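Side-chain contacts in beta-glucosidase (PDB 5M6G), which probably hydrolyses terminal, non-reducing beta-D-glucosyl residues to release beta-D-glucose, as a glycosyl hydrolase of family 3: residues R353-V356 and R360-A363; D53-M58 and R365-N370; A81-G86 and S343-F348; N203-T208 and F263-A268. All blocks are in the same frame, centred on the assembly; numbering follows the deposited sequence. Where two conformers were deposited one is given.

How the interactions relate
Interactions 1, 2 and 3 gather on one side of the chain's centre. Interaction 1 joins the end of helix 345-357 to the turn before helix 363-379, interaction 2 packs the end of helix 47-57 on this second helix, and interaction 3 uses the start of the first. Interactions 1 and 2 touch, Val356 CG2 lying 3.6 Å from Ile366 CG1, with centres about 14 Å apart; the centre of interaction 3 is about 17 Å from each. Interaction 4 stands apart, its centre about 30 Å or more from the others, near the sugar pocket: the side chain of Ala266 is about 10 Å from that of sorbitol-binding Lys231. The side chain of Glu355 is about 14 Å from a magnesium ion.

Interaction 1. Residues R353-V356 and R360-A363; sequences RAEV and RVPA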
loop_
_atom_site.group_PDB
_atom_site.type_symbol
_atom_site.label_atom_id
_atom_site.label_comp_id
_atom_site.label_asym_id
_atom_site.label_seq_id
_atom_site.Cartn_x
_atom_site.Cartn_y
_atom_site.Cartn_z
ATOM N N ARG A 353 -9.667 -30.862 1.681
ATOM C CA ARG A 353 -10.580 -31.890 2.173
ATOM C C ARG A 353 -9.836 -33.198 2.412
ATOM O O ARG A 353 -10.002 -33.839 3.458
ATOM C CB ARG A 353 -11.730 -32.107 1.192
ATOM C CG ARG A 353 -12.844 -32.986 1.780
ATOM C CD ARG A 353 -13.826 -33.468 0.729
ATOM N NE ARG A 353 -14.613 -32.370 0.173
ATOM C CZ ARG A 353 -14.452 -31.877 -1.052
ATOM N NH1 ARG A 353 -13.537 -32.392 -1.866
ATOM N NH2 ARG A 353 -15.222 -30.885 -1.471
ATOM N N ALA A 354 -8.993 -33.599 1.452
ATOM C CA ALA A 354 -8.240 -34.845 1.595
ATOM C C ALA A 354 -7.254 -34.774 2.753
ATOM O O ALA A 354 -7.057 -35.761 3.464
ATOM C CB ALA A 354 -7.509 -35.177 0.297
ATOM N N GLU A 355 -6.606 -33.621 2.951
ATOM C CA GLU A 355 -5.710 -33.478 4.094
ATOM C C GLU A 355 -6.471 -33.631 5.403
ATOM O O GLU A 355 -5.985 -34.265 6.350
ATOM C CB GLU A 355 -5.001 -32.121 4.056
ATOM C CG GLU A 355 -4.051 -31.937 2.885
ATOM C CD GLU A 355 -2.970 -32.999 2.834
ATOM O OE1 GLU A 355 -2.288 -33.219 3.863
ATOM O OE2 GLU A 355 -2.816 -33.624 1.764
ATOM N N VAL A 356 -7.667 -33.047 5.477
ATOM C CA VAL A 356 -8.447 -33.143 6.701
ATOM C C VAL A 356 -8.958 -34.565 6.889
ATOM O O VAL A 356 -8.880 -35.121 7.990
ATOM C CB VAL A 356 -9.589 -32.115 6.685
ATOM C CG1 VAL A 356 -10.466 -32.264 7.939
ATOM C CG2 VAL A 356 -9.010 -30.693 6.583
ATOM N N ARG A 360 -4.036 -35.208 8.408
ATOM C CA ARG A 360 -2.786 -34.468 8.292
ATOM C C ARG A 360 -2.977 -32.987 8.588
ATOM O O ARG A 360 -2.044 -32.327 9.046
ATOM C CB ARG A 360 -2.194 -34.684 6.902
ATOM C CG ARG A 360 -1.934 -36.156 6.606
ATOM C CD ARG A 360 -1.129 -36.368 5.338
ATOM N NE ARG A 360 -1.825 -35.949 4.122
ATOM C CZ ARG A 360 -2.430 -36.789 3.286
ATOM N NH1 ARG A 360 -2.426 -38.095 3.533
ATOM N NH2 ARG A 360 -3.027 -36.327 2.200
ATOM N N VAL A 361 -4.167 -32.454 8.347
ATOM C CA VAL A 361 -4.584 -31.156 8.862
ATOM C C VAL A 361 -5.665 -31.414 9.905
ATOM O O VAL A 361 -6.733 -31.928 9.559
ATOM C CB VAL A 361 -5.103 -30.231 7.748
ATOM C CG1 VAL A 361 -5.802 -29.020 8.356
ATOM C CG2 VAL A 361 -3.954 -29.798 6.830
ATOM N N PRO A 362 -5.440 -31.083 11.170
ATOM C CA PRO A 362 -6.424 -31.432 12.202
ATOM C C PRO A 362 -7.710 -30.653 12.012
ATOM O O PRO A 362 -7.715 -29.520 11.519
ATOM C CB PRO A 362 -5.733 -31.039 13.515
ATOM C CG PRO A 362 -4.298 -30.749 13.151
ATOM C CD PRO A 362 -4.286 -30.354 11.716
ATOM N N ALA A 363 -8.817 -31.289 12.405
ATOM C CA ALA A 363 -10.121 -30.643 12.325
ATOM C C ALA A 363 -10.146 -29.308 13.059
ATOM O O ALA A 363 -10.832 -28.374 12.630
ATOM C CB ALA A 363 -11.193 -31.578 12.887
#
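Glu355 and Arg360 meet through a two-pronged salt bridge that spans the turn after helix 345-357. The guanidinium comes side-on: NE of Arg360 reaches OE1 of Glu355 at 2.8 Å, and its NH2 reaches OE2 of Glu355 at 2.7 Å in a nearly straight bond (173°). Both oxygens lie close to the guanidinium plane, yet the arginine comes from above the carboxylate plane, the two groups being turned 49° apart. The glutamate chain is bent at chi2 (-57°), which folds its carboxylate back toward the turn. OE1 also pairs with Arg329 of helix 325-334, so two arginines share this buried acid and would probably stabilise its ionised form.

The same glutamate holds the turn through its backbone. Its O accepts Val361 N at 3.3 Å, and Arg360 N more weakly. Val361, whose CB is directed toward residues 353-356, suits the apolar side: its CG2 packs on CB of Glu355 at 3.8 Å, while its CG1 meets CG2 of Val356 at 4.0 Å. The arrangement is a short turn joining two consecutive helices, 345-357 and 363-379, of the barrel-type N-terminal domain, with Pro362 at the N-cap of the second.

Interaction 2. Residues D53-M58 and R365-N370; sequences DLMARM and RIDDAN
Met55 and Met58 reach across to Asp367 and Asn370 in a sparse helix-helix packing, in which the end of helix 47-57 and the residue just after it lie against the flank of helix 363-379. The methionines suit the place because the backbones are well apart: CA of Met55 and CA of Asn370, the nearest pair, are 7.9 Å from each other, and a long, flexible thioether can span the gap with its terminal methyl.

The closer part centres on buried Met58 and Asn370, where CE of Met58 sits 3.4 Å from OD1 of Asn370. The amide is held from its other end: ND2 donates to Ile366 O, one turn back, and to Lys63 O of helix 60-66. A leucine in place of Asn370 would probably leave Lys63 O without this donor and put a hydrocarbon where a hydrogen-bonded amide now holds its orientation.

The more open part involves Met55 and Asp367, both partly exposed. Met55 is straight at chi2 and bends only at chi3 (61°), which brings CE to 3.5 Å from Asp367 O and 4.0 Å from CB of Asn370. The methyl also nears OD1 of Asp367, but that carboxylate is engaged by Lys63 in a salt bridge, so the methyl only passes across it at van der Waals distance. Leu374 of helix 363-379 touches both methionines and continues their apolar patch along the helix. Ile366 O accepts two bonds of 3.0 Å from one residue, Asn370 N and Asn370 ND2 approaching it from opposite faces of its carbonyl plane.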
loop_
_atom_site.group_PDB
_atom_site.type_symbol
_atom_site.label_atom_id
_atom_site.label_comp_id
_atom_site.label_asym_id
_atom_site.label_seq_id
_atom_site.Cartn_x
_atom_site.Cartn_y
_atom_site.Cartn_z
ATOM N N ASP A 53 -23.166 -20.795 16.521
ATOM C CA ASP A 53 -24.369 -21.384 15.944
ATOM C C ASP A 53 -24.187 -21.675 14.460
ATOM O O ASP A 53 -24.568 -22.747 13.977
ATOM C CB ASP A 53 -25.561 -20.458 16.155
ATOM C CG ASP A 53 -26.826 -21.037 15.601
ATOM O OD1 ASP A 53 -27.347 -21.977 16.230
ATOM O OD2 ASP A 53 -27.273 -20.581 14.529
ATOM N N LEU A 54 -23.616 -20.719 13.717
ATOM C CA LEU A 54 -23.366 -20.928 12.295
ATOM C C LEU A 54 -22.436 -22.114 12.069
ATOM O O LEU A 54 -22.736 -23.005 11.270
ATOM C CB LEU A 54 -22.776 -19.654 11.677
ATOM C CG LEU A 54 -22.429 -19.676 10.187
ATOM C CD1 LEU A 54 -23.627 -20.104 9.337
ATOM C CD2 LEU A 54 -21.898 -18.300 9.744
ATOM N N MET A 55 -21.293 -22.146 12.764
ATOM C CA MET A 55 -20.371 -23.255 12.561
ATOM C C MET A 55 -21.000 -24.591 12.932
ATOM O O MET A 55 -20.708 -25.608 12.294
ATOM C CB MET A 55 -19.084 -23.026 13.345
ATOM C CG MET A 55 -18.244 -21.918 12.724
ATOM S SD MET A 55 -16.706 -21.582 13.576
ATOM C CE MET A 55 -15.874 -23.169 13.413
ATOM N N ALA A 56 -21.874 -24.612 13.939
ATOM C CA ALA A 56 -22.546 -25.865 14.284
ATOM C C ALA A 56 -23.349 -26.403 13.110
ATOM O O ALA A 56 -23.526 -27.620 12.983
ATOM C CB ALA A 56 -23.454 -25.666 15.497
ATOM N N ARG A 57 -23.820 -25.515 12.228
ATOM C CA ARG A 57 -24.631 -25.894 11.075
ATOM C C ARG A 57 -23.818 -26.157 9.810
ATOM O O ARG A 57 -24.385 -26.632 8.818
ATOM C CB ARG A 57 -25.668 -24.799 10.790
ATOM C CG ARG A 57 -26.553 -24.490 11.985
ATOM C CD ARG A 57 -27.335 -23.211 11.799
ATOM N NE ARG A 57 -28.042 -22.852 13.022
ATOM C CZ ARG A 57 -29.235 -23.331 13.359
ATOM N NH1 ARG A 57 -29.856 -24.185 12.557
ATOM N NH2 ARG A 57 -29.807 -22.953 14.495
ATOM N N MET A 58 -22.516 -25.877 9.813
ATOM C CA MET A 58 -21.725 -25.985 8.599
ATOM C C MET A 58 -21.181 -27.392 8.394
ATOM O O MET A 58 -20.722 -28.044 9.341
ATOM C CB MET A 58 -20.565 -24.989 8.636
ATOM C CG MET A 58 -21.024 -23.543 8.583
ATOM S SD MET A 58 -19.668 -22.381 8.925
ATOM C CE MET A 58 -18.783 -22.374 7.370
ATOM N N ARG A 365 -7.895 -27.114 13.208
ATOM C CA ARG A 365 -7.225 -26.080 12.428
ATOM C C ARG A 365 -8.214 -25.431 11.468
ATOM O O ARG A 365 -8.258 -24.197 11.344
ATOM C CB ARG A 365 -6.015 -26.695 11.704
ATOM C CG ARG A 365 -5.080 -25.741 10.908
ATOM C CD ARG A 365 -4.305 -24.722 11.768
ATOM N NE ARG A 365 -5.071 -23.508 12.059
ATOM C CZ ARG A 365 -5.355 -22.566 11.163
ATOM N NH1 ARG A 365 -4.937 -22.695 9.908
ATOM N NH2 ARG A 365 -6.073 -21.502 11.516
ATOM N N ILE A 366 -9.061 -26.246 10.834
ATOM C CA ILE A 366 -10.124 -25.715 9.981
ATOM C C ILE A 366 -11.106 -24.892 10.804
ATOM O O ILE A 366 -11.603 -23.849 10.352
ATOM C CB ILE A 366 -10.841 -26.864 9.243
ATOM C CG1 ILE A 366 -9.853 -27.697 8.421
ATOM C CG2 ILE A 366 -11.996 -26.323 8.378
ATOM C CD1 ILE A 366 -9.031 -26.901 7.410
ATOM N N ASP A 367 -11.427 -25.358 12.015
ATOM C CA ASP A 367 -12.375 -24.629 12.853
ATOM C C ASP A 367 -11.782 -23.315 13.333
ATOM O O ASP A 367 -12.483 -22.298 13.407
ATOM C CB ASP A 367 -12.800 -25.481 14.053
ATOM C CG ASP A 367 -13.794 -26.573 13.687
ATOM O OD1 ASP A 367 -14.329 -26.559 12.561
ATOM O OD2 ASP A 367 -14.046 -27.450 14.549
ATOM N N ASP A 368 -10.494 -23.315 13.682
ATOM C CA ASP A 368 -9.849 -22.067 14.069
ATOM C C ASP A 368 -9.897 -21.056 12.926
ATOM O O ASP A 368 -10.234 -19.884 13.132
ATOM C CB ASP A 368 -8.406 -22.340 14.502
ATOM C CG ASP A 368 -7.601 -21.075 14.667
ATOM O OD1 ASP A 368 -7.915 -20.294 15.584
ATOM O OD2 ASP A 368 -6.648 -20.867 13.887
ATOM N N ALA A 369 -9.573 -21.494 11.705
ATOM C CA ALA A 369 -9.603 -20.572 10.572
ATOM C C ALA A 369 -11.009 -20.040 10.349
ATOM O O ALA A 369 -11.202 -18.842 10.097
ATOM C CB ALA A 369 -9.084 -21.266 9.311
ATOM N N ASN A 370 -12.015 -20.910 10.468
ATOM C CA ASN A 370 -13.381 -20.454 10.234
ATOM C C ASN A 370 -13.857 -19.528 11.334
ATOM O O ASN A 370 -14.544 -18.545 11.063
ATOM C CB ASN A 370 -14.318 -21.638 10.103
ATOM C CG ASN A 370 -14.444 -22.080 8.690
ATOM O OD1 ASN A 370 -15.459 -21.823 8.042
ATOM N ND2 ASN A 370 -13.384 -22.693 8.169
#

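Interaction 3. Residues A81-G86 and S343-F348; sequences ADHRIG and SRHEKF
His83 and His345 form a T-shaped pair, the edge of His345 directed at the face of His83. Their ring planes stand at 80° with centroids 5.2 Å apart, and CD2 of His345 lies over the rim of the other ring, 3.9 Å from ND1 of His83. For His345, chi1 of 44° sets CG between the backbone N and the carbonyl carbon, a crowded position that turns the ring's edge toward its partner.

The polar contacts are slight. NE2 of His83 gives a weak hydrogen bond to OE1 of Glu346, 3.4 Å long and bent to 137°; the firmer partner of this imidazole is Ala79 O, which binds ND1. A histidine suits the site because one flat ring offers a face to His345 while its two nitrogens reach different partners.

The apolar contact comes from Ile85, whose CD1 reaches CD2 of His345 at 3.5 Å and also touches CB of that residue at 3.8 Å. Between His83 and Ile85, Arg84 takes positive phi in a Schellman motif that ends helix 77-82.

Here the chain leaving that helix for strand 87-90 meets the first turn of helix 345-357, and both Ile85 and His345 rest on Val68 of strand 68-71 in the parallel sheet.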
loop_
_atom_site.group_PDB
_atom_site.type_symbol
_atom_site.label_atom_id
_atom_site.label_comp_id
_atom_site.label_asym_id
_atom_site.label_seq_id
_atom_site.Cartn_x
_atom_site.Cartn_y
_atom_site.Cartn_z
ATOM N N ALA A 81 -20.686 -18.702 -5.372
ATOM C CA ALA A 81 -21.754 -19.289 -4.565
ATOM C C ALA A 81 -21.767 -20.812 -4.665
ATOM O O ALA A 81 -21.905 -21.500 -3.643
ATOM C CB ALA A 81 -23.111 -18.714 -4.977
ATOM N N ASP A 82 -21.617 -21.361 -5.880
ATOM C CA ASP A 82 -21.660 -22.815 -6.049
ATOM C C ASP A 82 -20.625 -23.523 -5.180
ATOM O O ASP A 82 -20.877 -24.632 -4.701
ATOM C CB ASP A 82 -21.446 -23.198 -7.516
ATOM C CG ASP A 82 -22.644 -22.873 -8.394
ATOM O OD1 ASP A 82 -23.713 -22.504 -7.863
ATOM O OD2 ASP A 82 -22.515 -22.998 -9.629
ATOM N N HIS A 83 -19.457 -22.911 -4.963
ATOM C CA HIS A 83 -18.408 -23.534 -4.165
ATOM C C HIS A 83 -18.386 -23.042 -2.723
ATOM O O HIS A 83 -17.503 -23.452 -1.951
ATOM C CB HIS A 83 -17.041 -23.313 -4.828
ATOM C CG HIS A 83 -16.877 -24.076 -6.107
ATOM N ND1 HIS A 83 -17.120 -23.520 -7.344
ATOM C CD2 HIS A 83 -16.540 -25.368 -6.334
ATOM C CE1 HIS A 83 -16.923 -24.430 -8.281
ATOM N NE2 HIS A 83 -16.571 -25.561 -7.694
ATOM N N ARG A 84 -19.347 -22.204 -2.340
ATOM C CA ARG A 84 -19.455 -21.699 -0.973
ATOM C C ARG A 84 -18.175 -20.969 -0.575
ATOM O O ARG A 84 -17.695 -21.083 0.552
ATOM C CB ARG A 84 -19.770 -22.829 0.013
ATOM C CG ARG A 84 -20.839 -23.811 -0.476
ATOM C CD ARG A 84 -22.180 -23.147 -0.647
ATOM N NE ARG A 84 -23.249 -24.140 -0.811
ATOM C CZ ARG A 84 -24.013 -24.270 -1.892
ATOM N NH1 ARG A 84 -23.849 -23.460 -2.931
ATOM N NH2 ARG A 84 -24.954 -25.206 -1.925
ATOM N N ILE A 85 -17.610 -20.223 -1.523
ATOM C CA ILE A 85 -16.323 -19.571 -1.305
ATOM C C ILE A 85 -16.498 -18.381 -0.369
ATOM O O ILE A 85 -17.510 -17.669 -0.410
ATOM C CB ILE A 85 -15.718 -19.189 -2.668
ATOM C CG1 ILE A 85 -15.046 -20.426 -3.278
ATOM C CG2 ILE A 85 -14.744 -18.003 -2.566
ATOM C CD1 ILE A 85 -14.874 -20.366 -4.765
ATOM N N GLY A 86 -15.518 -18.172 0.515
ATOM C CA GLY A 86 -15.682 -17.175 1.555
ATOM C C GLY A 86 -15.354 -15.760 1.127
ATOM O O GLY A 86 -15.889 -14.801 1.691
ATOM N N SER A 343 -6.734 -18.540 -9.053
ATOM C CA SER A 343 -7.601 -19.523 -9.684
ATOM C C SER A 343 -7.438 -20.826 -8.919
ATOM O O SER A 343 -6.752 -20.854 -7.889
ATOM C CB SER A 343 -7.238 -19.726 -11.153
ATOM O OG SER A 343 -5.909 -20.228 -11.256
ATOM N N ARG A 344 -8.054 -21.900 -9.416
ATOM C CA ARG A 344 -7.901 -23.250 -8.863
ATOM C C ARG A 344 -8.566 -23.411 -7.493
ATOM O O ARG A 344 -8.132 -24.232 -6.682
ATOM C CB ARG A 344 -6.419 -23.654 -8.786
ATOM C CG ARG A 344 -5.759 -23.905 -10.133
ATOM C CD ARG A 344 -4.291 -23.508 -10.082
ATOM N NE ARG A 344 -4.151 -22.083 -9.764
ATOM C CZ ARG A 344 -3.177 -21.585 -9.010
ATOM N NH1 ARG A 344 -3.127 -20.283 -8.756
ATOM N NH2 ARG A 344 -2.257 -22.396 -8.502
ATOM N N HIS A 345 -9.637 -22.657 -7.230
ATOM C CA HIS A 345 -10.329 -22.750 -5.945
ATOM C C HIS A 345 -10.882 -24.152 -5.697
ATOM O O HIS A 345 -10.822 -24.663 -4.571
ATOM C CB HIS A 345 -11.454 -21.719 -5.888
ATOM C CG HIS A 345 -12.257 -21.638 -7.148
ATOM N ND1 HIS A 345 -11.788 -21.027 -8.290
ATOM C CD2 HIS A 345 -13.495 -22.098 -7.449
ATOM C CE1 HIS A 345 -12.699 -21.115 -9.242
ATOM N NE2 HIS A 345 -13.748 -21.754 -8.756
ATOM N N GLU A 346 -11.430 -24.788 -6.729
ATOM C CA GLU A 346 -11.957 -26.134 -6.545
ATOM C C GLU A 346 -10.843 -27.112 -6.211
ATOM O O GLU A 346 -11.030 -28.014 -5.385
ATOM C CB GLU A 346 -12.712 -26.581 -7.795
ATOM C CG GLU A 346 -13.385 -27.940 -7.651
ATOM C CD GLU A 346 -14.313 -28.235 -8.815
ATOM O OE1 GLU A 346 -14.435 -27.367 -9.700
ATOM O OE2 GLU A 346 -14.926 -29.323 -8.838
ATOM N N LYS A 347 -9.674 -26.948 -6.834
ATOM C CA LYS A 347 -8.565 -27.835 -6.511
ATOM C C LYS A 347 -8.075 -27.599 -5.093
ATOM O O LYS A 347 -7.752 -28.556 -4.383
ATOM C CB LYS A 347 -7.419 -27.662 -7.504
ATOM C CG LYS A 347 -6.242 -28.589 -7.201
ATOM C CD LYS A 347 -5.211 -28.551 -8.302
ATOM C CE LYS A 347 -4.519 -27.201 -8.339
ATOM N NZ LYS A 347 -3.365 -27.222 -9.269
ATOM N N PHE A 348 -8.019 -26.336 -4.654
ATOM C CA PHE A 348 -7.624 -26.074 -3.272
ATOM C C PHE A 348 -8.574 -26.766 -2.298
ATOM O O PHE A 348 -8.136 -27.433 -1.349
ATOM C CB PHE A 348 -7.580 -24.567 -2.993
ATOM C CG PHE A 348 -7.179 -24.235 -1.577
ATOM C CD1 PHE A 348 -5.841 -24.164 -1.226
ATOM C CD2 PHE A 348 -8.135 -24.032 -0.595
ATOM C CE1 PHE A 348 -5.467 -23.883 0.064
ATOM C CE2 PHE A 348 -7.767 -23.749 0.696
ATOM C CZ PHE A 348 -6.421 -23.675 1.030
#

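Interaction 4. Residues N203-T208 and F263-A268; sequences NASAMT and FREAIA
At the point where the end of helix 201-206 meets helix 261-268 of the barrel-type N-terminal domain, Thr208 and Ser205 pack against Glu265 and Ala266. The approach is close, Thr208 and Ala266 having CA atoms 5.5 Å apart, which suits the small side chains here. CG2 of Thr208 meets CB of Ala266 at 4.2 Å, its OG1 lies 3.7 Å from CB of Glu265, and CB of Ser205 touches CG of Glu265 at 4.0 Å.

The threonine hydroxyl also closes the helix end. OG1 lies between the backbone N and the carbonyl carbon (chi1 64°), which lets it reach back and donate to Ser205 O at 2.8 Å; the same carbonyl accepts Thr208 N. The packing is consistent with the helical layer around a TIM barrel: Ala266 rests on Ala230 of strand 229-233, so helix 261-268 touches both that strand and the Thr208 turn. A valine in place of Thr208 would probably keep much of the packing on Ala266 but leave Ser205 O one donor short.

The glutamate chain bends at chi2 (-65°), which brings OE1 of Glu265 to a water, at a doubtfully short distance, that also donates to Ser205 O at 3.1 Å.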
loop_
_atom_site.group_PDB
_atom_site.type_symbol
_atom_site.label_atom_id
_atom_site.label_comp_id
_atom_site.label_asym_id
_atom_site.label_seq_id
_atom_site.Cartn_x
_atom_site.Cartn_y
_atom_site.Cartn_z
ATOM N N ASN A 203 9.016 4.459 12.806
ATOM C CA ASN A 203 8.272 5.048 11.701
ATOM C C ASN A 203 7.000 4.261 11.448
ATOM O O ASN A 203 5.886 4.776 11.600
ATOM C CB ASN A 203 9.140 5.096 10.430
ATOM C CG ASN A 203 10.342 6.037 10.555
ATOM O OD1 ASN A 203 10.261 7.076 11.213
ATOM N ND2 ASN A 203 11.462 5.683 9.895
ATOM N N ALA A 204 7.155 2.989 11.080
ATOM C CA ALA A 204 5.997 2.176 10.742
ATOM C C ALA A 204 5.052 2.042 11.924
ATOM O O ALA A 204 3.836 2.126 11.755
ATOM C CB ALA A 204 6.452 0.800 10.254
ATOM N N SER A 205 5.588 1.824 13.131
ATOM C CA SER A 205 4.717 1.638 14.291
ATOM C C SER A 205 3.816 2.849 14.511
ATOM O O SER A 205 2.610 2.706 14.750
ATOM C CB SER A 205 5.550 1.360 15.543
ATOM O OG SER A 205 6.222 0.123 15.436
ATOM N N ALA A 206 4.383 4.054 14.432
ATOM C CA ALA A 206 3.570 5.247 14.607
ATOM C C ALA A 206 2.505 5.355 13.530
ATOM O O ALA A 206 1.383 5.806 13.802
ATOM C CB ALA A 206 4.462 6.492 14.601
ATOM N N MET A 207 2.812 4.924 12.314
ATOM C CA MET A 207 1.872 5.097 11.219
ATOM C C MET A 207 0.857 3.957 11.114
ATOM O O MET A 207 0.048 3.949 10.181
ATOM C CB MET A 207 2.617 5.281 9.898
ATOM C CG MET A 207 3.557 6.485 9.900
ATOM S SD MET A 207 2.704 8.009 10.350
ATOM C CE MET A 207 3.914 9.217 9.771
ATOM N N THR A 208 0.868 3.010 12.053
ATOM C CA THR A 208 -0.238 2.068 12.103
ATOM C C THR A 208 -1.531 2.758 12.508
ATOM O O THR A 208 -2.586 2.116 12.512
ATOM C CB THR A 208 0.068 0.904 13.069
ATOM O OG1 THR A 208 0.192 1.408 14.405
ATOM C CG2 THR A 208 1.349 0.195 12.668
ATOM N N PHE A 263 3.862 -4.743 13.762
ATOM C CA PHE A 263 2.751 -5.683 13.871
ATOM C C PHE A 263 2.131 -5.648 15.262
ATOM O O PHE A 263 0.903 -5.684 15.393
ATOM C CB PHE A 263 3.217 -7.092 13.508
ATOM C CG PHE A 263 3.440 -7.268 12.044
ATOM C CD1 PHE A 263 2.355 -7.451 11.186
ATOM C CD2 PHE A 263 4.721 -7.170 11.510
ATOM C CE1 PHE A 263 2.558 -7.584 9.814
ATOM C CE2 PHE A 263 4.937 -7.288 10.147
ATOM C CZ PHE A 263 3.851 -7.490 9.292
ATOM N N ARG A 264 2.959 -5.567 16.308
ATOM C CA ARG A 264 2.439 -5.467 17.670
ATOM C C ARG A 264 1.533 -4.249 17.822
ATOM O O ARG A 264 0.439 -4.339 18.391
ATOM C CB ARG A 264 3.606 -5.400 18.664
ATOM C CG ARG A 264 3.298 -5.892 20.059
ATOM C CD ARG A 264 4.497 -5.695 21.000
ATOM N NE ARG A 264 5.655 -6.522 20.661
ATOM C CZ ARG A 264 5.833 -7.760 21.108
ATOM N NH1 ARG A 264 4.919 -8.308 21.900
ATOM N NH2 ARG A 264 6.914 -8.455 20.773
ATOM N N GLU A 265 1.982 -3.090 17.317
ATOM C CA GLU A 265 1.174 -1.876 17.389
ATOM C C GLU A 265 -0.116 -2.002 16.589
ATOM O O GLU A 265 -1.169 -1.514 17.016
ATOM C CB GLU A 265 1.974 -0.674 16.884
ATOM C CG GLU A 265 2.716 0.069 17.979
ATOM C CD GLU A 265 1.770 0.711 18.972
ATOM O OE1 GLU A 265 1.099 1.699 18.599
ATOM O OE2 GLU A 265 1.696 0.215 20.119
ATOM N N ALA A 266 -0.048 -2.602 15.401
ATOM C CA ALA A 266 -1.264 -2.744 14.603
ATOM C C ALA A 266 -2.265 -3.633 15.322
ATOM O O ALA A 266 -3.467 -3.350 15.334
ATOM C CB ALA A 266 -0.932 -3.306 13.220
ATOM N N ILE A 267 -1.775 -4.693 15.969
ATOM C CA ILE A 267 -2.646 -5.578 16.737
ATOM C C ILE A 267 -3.264 -4.834 17.918
ATOM O O ILE A 267 -4.459 -4.969 18.195
ATOM C CB ILE A 267 -1.851 -6.818 17.182
ATOM C CG1 ILE A 267 -1.507 -7.675 15.957
ATOM C CG2 ILE A 267 -2.616 -7.624 18.232
ATOM C CD1 ILE A 267 -0.446 -8.736 16.229
ATOM N N ALA A 268 -2.467 -4.024 18.621
ATOM C CA ALA A 268 -3.006 -3.225 19.721
ATOM C C ALA A 268 -4.119 -2.294 19.255
ATOM O O ALA A 268 -5.070 -2.037 20.004
ATOM C CB ALA A 268 -1.888 -2.417 20.382
HETATM O O HOH W 1 0.745 3.578 17.055
#